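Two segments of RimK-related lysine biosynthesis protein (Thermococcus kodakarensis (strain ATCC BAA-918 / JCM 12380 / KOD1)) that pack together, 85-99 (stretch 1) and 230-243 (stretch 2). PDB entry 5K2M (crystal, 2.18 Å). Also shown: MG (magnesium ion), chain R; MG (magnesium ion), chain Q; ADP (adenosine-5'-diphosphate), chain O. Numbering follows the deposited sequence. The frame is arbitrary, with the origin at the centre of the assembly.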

# COMPACT_ATOMS: atom_id res chain seq x y z
N PHE A 85 -11.59 26.52 33.61
CA PHE A 85 -11.99 27.18 32.36
C PHE A 85 -13.15 28.16 32.63
O PHE A 85 -13.17 29.27 32.08
CB PHE A 85 -12.41 26.17 31.28
CG PHE A 85 -11.27 25.60 30.48
CD1 PHE A 85 -10.37 24.69 31.05
CD2 PHE A 85 -11.11 25.93 29.13
CE1 PHE A 85 -9.34 24.14 30.30
CE2 PHE A 85 -10.07 25.40 28.38
CZ PHE A 85 -9.19 24.49 28.97
N ALA A 86 -14.08 27.78 33.50
CA ALA A 86 -15.19 28.67 33.82
C ALA A 86 -14.77 29.94 34.56
O ALA A 86 -15.24 31.03 34.19
CB ALA A 86 -16.29 27.95 34.59
N THR A 87 -13.87 29.85 35.55
CA THR A 87 -13.51 31.09 36.25
C THR A 87 -12.71 31.98 35.31
O THR A 87 -12.86 33.19 35.38
CB THR A 87 -12.82 30.97 37.64
OG1 THR A 87 -11.41 31.18 37.53
CG2 THR A 87 -13.11 29.72 38.32
N LEU A 88 -11.91 31.39 34.43
CA LEU A 88 -11.21 32.18 33.40
C LEU A 88 -12.18 33.01 32.57
O LEU A 88 -11.93 34.18 32.30
CB LEU A 88 -10.35 31.28 32.51
CG LEU A 88 -8.86 31.10 32.84
CD1 LEU A 88 -8.44 31.55 34.23
CD2 LEU A 88 -8.36 29.69 32.57
N ARG A 89 -13.31 32.44 32.18
CA ARG A 89 -14.27 33.22 31.39
C ARG A 89 -15.04 34.23 32.25
O ARG A 89 -15.42 35.28 31.75
CB ARG A 89 -15.20 32.29 30.61
CG ARG A 89 -15.62 32.92 29.29
CD ARG A 89 -15.94 31.89 28.22
NE ARG A 89 -14.76 31.19 27.72
CZ ARG A 89 -13.91 31.66 26.80
NH1 ARG A 89 -14.06 32.88 26.29
NH2 ARG A 89 -12.89 30.91 26.41
N LEU A 90 -15.26 33.92 33.53
CA LEU A 90 -15.92 34.85 34.45
C LEU A 90 -15.03 36.02 34.89
O LEU A 90 -15.54 37.10 35.20
CB LEU A 90 -16.43 34.12 35.69
CG LEU A 90 -17.57 33.14 35.45
CD1 LEU A 90 -17.71 32.15 36.60
CD2 LEU A 90 -18.87 33.88 35.18
N ALA A 91 -13.72 35.82 34.90
CA ALA A 91 -12.79 36.80 35.46
C ALA A 91 -12.78 38.08 34.67
O ALA A 91 -12.74 38.07 33.45
CB ALA A 91 -11.39 36.21 35.53
N GLY A 92 -12.85 39.21 35.36
CA GLY A 92 -12.96 40.50 34.70
C GLY A 92 -14.38 40.90 34.32
O GLY A 92 -14.64 42.08 34.09
N LYS A 93 -15.31 39.93 34.28
CA LYS A 93 -16.70 40.19 33.89
C LYS A 93 -17.61 40.35 35.10
O LYS A 93 -18.51 41.19 35.10
CB LYS A 93 -17.24 39.03 33.06
CG LYS A 93 -16.46 38.73 31.79
CD LYS A 93 -16.67 39.80 30.74
CE LYS A 93 -16.89 39.16 29.37
NZ LYS A 93 -15.68 38.44 28.90
N VAL A 94 -17.42 39.50 36.10
CA VAL A 94 -18.16 39.54 37.35
C VAL A 94 -17.20 39.26 38.50
O VAL A 94 -16.13 38.68 38.29
CB VAL A 94 -19.30 38.50 37.35
CG1 VAL A 94 -20.31 38.84 36.27
CG2 VAL A 94 -18.77 37.09 37.15
N PRO A 95 -17.56 39.67 39.72
CA PRO A 95 -16.67 39.34 40.84
C PRO A 95 -16.73 37.85 41.18
O PRO A 95 -17.79 37.22 41.08
CB PRO A 95 -17.17 40.22 41.99
CG PRO A 95 -18.55 40.66 41.60
CD PRO A 95 -18.65 40.59 40.11
N VAL A 96 -15.58 37.31 41.58
CA VAL A 96 -15.43 35.88 41.90
C VAL A 96 -14.57 35.75 43.16
O VAL A 96 -13.81 36.65 43.47
CB VAL A 96 -14.73 35.12 40.75
CG1 VAL A 96 -15.58 35.15 39.49
CG2 VAL A 96 -13.34 35.70 40.47
N PRO A 97 -14.66 34.63 43.88
CA PRO A 97 -13.70 34.49 44.95
C PRO A 97 -12.28 34.50 44.41
O PRO A 97 -12.04 34.09 43.27
CB PRO A 97 -14.02 33.12 45.55
CG PRO A 97 -15.41 32.81 45.10
CD PRO A 97 -15.51 33.44 43.74
N GLU A 98 -11.36 34.98 45.22
CA GLU A 98 -9.93 34.86 44.95
C GLU A 98 -9.60 33.41 44.67
O GLU A 98 -10.00 32.54 45.43
CB GLU A 98 -9.11 35.29 46.14
CG GLU A 98 -7.96 36.18 45.78
CD GLU A 98 -8.36 37.63 45.87
OE1 GLU A 98 -8.71 38.22 44.82
OE2 GLU A 98 -8.36 38.16 47.01
N TRP A 99 -8.83 33.16 43.61
CA TRP A 99 -8.50 31.81 43.21
C TRP A 99 -7.05 31.68 42.79
O TRP A 99 -6.38 32.67 42.47
CB TRP A 99 -9.41 31.35 42.06
CG TRP A 99 -9.21 32.15 40.84
CD1 TRP A 99 -9.76 33.37 40.55
CD2 TRP A 99 -8.37 31.82 39.73
NE1 TRP A 99 -9.31 33.82 39.33
CE2 TRP A 99 -8.46 32.88 38.80
CE3 TRP A 99 -7.55 30.72 39.44
CZ2 TRP A 99 -7.77 32.87 37.60
CZ3 TRP A 99 -6.86 30.71 38.25
CH2 TRP A 99 -6.98 31.78 37.33
N ILE A 230 -23.77 31.38 43.55
CA ILE A 230 -23.32 32.69 44.02
C ILE A 230 -23.11 32.65 45.55
O ILE A 230 -23.86 31.99 46.26
CB ILE A 230 -24.35 33.78 43.62
CG1 ILE A 230 -24.34 33.97 42.10
CG2 ILE A 230 -24.05 35.10 44.30
CD1 ILE A 230 -25.53 34.73 41.54
N PHE A 231 -22.08 33.35 46.03
CA PHE A 231 -21.81 33.47 47.47
C PHE A 231 -22.02 34.90 47.95
O PHE A 231 -21.59 35.85 47.31
CB PHE A 231 -20.36 33.14 47.81
CG PHE A 231 -19.91 31.75 47.44
CD1 PHE A 231 -20.81 30.74 47.14
CD2 PHE A 231 -18.55 31.45 47.44
CE1 PHE A 231 -20.37 29.47 46.84
CE2 PHE A 231 -18.10 30.18 47.12
CZ PHE A 231 -19.02 29.19 46.82
N GLU A 232 -22.67 35.03 49.10
CA GLU A 232 -22.68 36.30 49.84
C GLU A 232 -21.44 36.33 50.72
O GLU A 232 -21.13 35.34 51.39
CB GLU A 232 -23.93 36.42 50.71
CG GLU A 232 -25.23 36.43 49.92
CD GLU A 232 -26.43 36.01 50.73
OE1 GLU A 232 -26.55 34.80 51.06
OE2 GLU A 232 -27.27 36.88 51.04
N SER A 233 -20.74 37.46 50.71
CA SER A 233 -19.55 37.66 51.53
C SER A 233 -19.51 39.10 52.01
O SER A 233 -20.25 39.94 51.50
CB SER A 233 -18.29 37.35 50.74
OG SER A 233 -18.01 38.38 49.81
N GLU A 234 -18.62 39.37 52.96
CA GLU A 234 -18.42 40.73 53.48
C GLU A 234 -18.06 41.74 52.38
O GLU A 234 -18.22 42.94 52.57
CB GLU A 234 -17.36 40.74 54.60
CG GLU A 234 -15.94 40.40 54.17
CD GLU A 234 -14.99 40.09 55.34
OE1 GLU A 234 -15.19 40.66 56.43
OE2 GLU A 234 -14.05 39.29 55.16
N LYS A 235 -17.59 41.25 51.23
CA LYS A 235 -17.28 42.11 50.08
C LYS A 235 -18.35 42.05 48.99
O LYS A 235 -18.09 42.39 47.84
CB LYS A 235 -15.89 41.79 49.51
CG LYS A 235 -15.61 40.32 49.21
CD LYS A 235 -14.22 40.12 48.65
CE LYS A 235 -13.81 38.65 48.66
NZ LYS A 235 -12.54 38.41 47.92
N GLY A 236 -19.56 41.63 49.35
CA GLY A 236 -20.66 41.53 48.39
C GLY A 236 -20.73 40.17 47.72
O GLY A 236 -20.06 39.21 48.13
N LEU A 237 -21.54 40.10 46.67
CA LEU A 237 -21.81 38.86 45.98
C LEU A 237 -20.64 38.44 45.08
O LEU A 237 -20.01 39.28 44.44
CB LEU A 237 -23.09 38.97 45.16
CG LEU A 237 -24.35 39.32 45.97
CD1 LEU A 237 -25.52 39.56 45.02
CD2 LEU A 237 -24.68 38.24 46.98
N LEU A 238 -20.35 37.15 45.06
CA LEU A 238 -19.30 36.59 44.21
C LEU A 238 -19.87 35.40 43.46
O LEU A 238 -20.62 34.60 44.03
CB LEU A 238 -18.11 36.11 45.06
CG LEU A 238 -17.58 37.06 46.13
CD1 LEU A 238 -16.80 36.31 47.20
CD2 LEU A 238 -16.73 38.16 45.51
N VAL A 239 -19.49 35.27 42.19
CA VAL A 239 -19.88 34.12 41.39
C VAL A 239 -18.85 33.03 41.60
O VAL A 239 -17.66 33.26 41.42
CB VAL A 239 -19.99 34.47 39.90
CG1 VAL A 239 -20.40 33.23 39.11
CG2 VAL A 239 -20.99 35.59 39.70
N ASN A 240 -19.30 31.85 41.98
CA ASN A 240 -18.41 30.76 42.32
C ASN A 240 -18.22 29.84 41.13
O ASN A 240 -17.09 29.54 40.71
CB ASN A 240 -18.95 29.97 43.51
CG ASN A 240 -18.19 28.68 43.74
OD1 ASN A 240 -16.96 28.68 43.77
ND2 ASN A 240 -18.91 27.58 43.89
N GLU A 241 -19.34 29.41 40.57
CA GLU A 241 -19.37 28.34 39.61
C GLU A 241 -20.59 28.47 38.72
O GLU A 241 -21.58 29.08 39.11
CB GLU A 241 -19.49 27.05 40.41
CG GLU A 241 -19.34 25.83 39.58
CD GLU A 241 -20.09 24.64 40.11
OE1 GLU A 241 -20.96 24.75 41.00
OE2 GLU A 241 -19.80 23.58 39.57
N VAL A 242 -20.52 27.89 37.53
CA VAL A 242 -21.69 27.71 36.66
C VAL A 242 -21.79 26.21 36.32
O VAL A 242 -20.79 25.51 36.36
CB VAL A 242 -21.59 28.58 35.38
CG1 VAL A 242 -21.56 30.06 35.76
CG2 VAL A 242 -20.36 28.23 34.56
N ASN A 243 -23.00 25.73 36.01
CA ASN A 243 -23.25 24.29 35.81
C ASN A 243 -24.09 24.05 34.56
O ASN A 243 -25.21 24.54 34.50
CB ASN A 243 -23.99 23.74 37.01
CG ASN A 243 -23.17 23.77 38.27
OD1 ASN A 243 -22.34 22.88 38.51
ND2 ASN A 243 -23.41 24.78 39.12
MG MG R . -21.21 22.37 40.11
MG MG Q . -21.96 24.11 43.00
PB ADP O . -19.71 21.71 43.05
O1B ADP O . -21.04 22.17 43.58
O2B ADP O . -19.24 20.40 43.64
O3B ADP O . -19.57 21.72 41.55
PA ADP O . -18.89 24.20 44.28
O1A ADP O . -20.24 24.76 43.86
O2A ADP O . -17.71 25.08 44.00
O3A ADP O . -18.62 22.76 43.63
O5' ADP O . -18.91 23.87 45.85
C5' ADP O . -20.01 23.23 46.46
C4' ADP O . -20.47 24.04 47.66
O4' ADP O . -19.40 24.14 48.61
C3' ADP O . -20.91 25.46 47.35
O3' ADP O . -22.31 25.53 47.02
C2' ADP O . -20.59 26.16 48.66
O2' ADP O . -21.62 25.98 49.63
C1' ADP O . -19.37 25.44 49.17
N9 ADP O . -18.15 26.13 48.73
C8 ADP O . -17.45 25.89 47.60
N7 ADP O . -16.40 26.71 47.48
C5 ADP O . -16.42 27.51 48.56
C6 ADP O . -15.59 28.60 49.08
N6 ADP O . -14.50 29.01 48.39
N1 ADP O . -15.95 29.16 50.24
C2 ADP O . -17.03 28.77 50.93
N3 ADP O . -17.84 27.79 50.53
C4 ADP O . -17.58 27.14 49.38
O HOH W 1 -22.97 24.10 44.90
O HOH W 2 -20.21 21.04 38.66

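How does a backbone rich in proline lie against a strand? Stretch 1 leaves its helix at Ala-91, bends through Gly-92 and Lys-93, and runs extended from Val-94 past the strand holding Leu-238 to Asn-243, joined through a type I turn from Ser-233 to Gly-236 to the strand holding Ile-230 and Phe-231. The one hydrogen bond across the contact is nearly straight: Val-239 N gives its proton to Pro-95 O at 2.8 Å. Pro-95 and Pro-97 have no N-H to donate; two further backbone approaches are CA-H...O contacts. Leu-238 CA lies 3.5 Å from Pro-95 O, and Val-96 CA lies 3.5 Å from Val-239 O.

What do the helix side chains meet? The helix axis approaches the strand axis to 8.5 Å, a gap filled by small and branched apolar groups. Ala-86 and Leu-90, one turn apart, both point toward the strand. Ala-86 CB sits 4.1 Å from Val-242 CG2, while Leu-90, in the common m, t rotamer, brings CD1 within 3.8 Å of Val-239 CG1. Val-239 is t and Val-94 is m; with these settings Val-94 CG2 meets Val-239 CG2 at 3.7 Å, so the two methyls of Val-239 touch different residues of stretch 1.

How do the prolines and Val-96 fit? Val-96 points away overall, yet its m rotamer leaves CG1 3.4 Å from Val-239 O. Pro-97, with a C-gamma exo ring, places CD 3.2 Å from Val-239 O and 4.0 Å from Leu-238 CB, and its CG reaches Phe-231 CD2 at 4.1 Å. Phe-231 CE2 approaches ADP C5 at 3.5 Å, so its ring touches both Pro-97 and the adenine. Pro-95, puckered C-gamma endo, sets CB 4.1 Å from Leu-238 CD2. Closed rings can cover the strand with little conformational freedom to lose. Farther out, Glu-98 OE2 and Lys-235 NZ carry opposite charges but remain 4.3 Å apart, beyond a salt bridge.

Where do the strand side chains that avoid stretch 1 go? Asn-240 and Glu-241 point away from it and serve the nucleotide and metals. Asn-240, at chi1 t, donates from ND2 to ADP O2A at 2.8 Å. Glu-241 is extended, t at chi1 and chi2, and its carboxylate reaches both magnesium ions: OE1 is 2.3 Å from MG of chain Q, and OE2 is 1.9 Å from MG of chain R. Glu-241 OE1 also binds MG of chain R, at 2.5 Å, so the carboxylate grips that ion with both oxygens and OE1 bridges the pair. Asn-243 OD1 binds MG of chain R at 2.0 Å, which explains why Glu-241 OE2 and Asn-243 OD1 can lie 2.8 Å apart without a hydrogen bond.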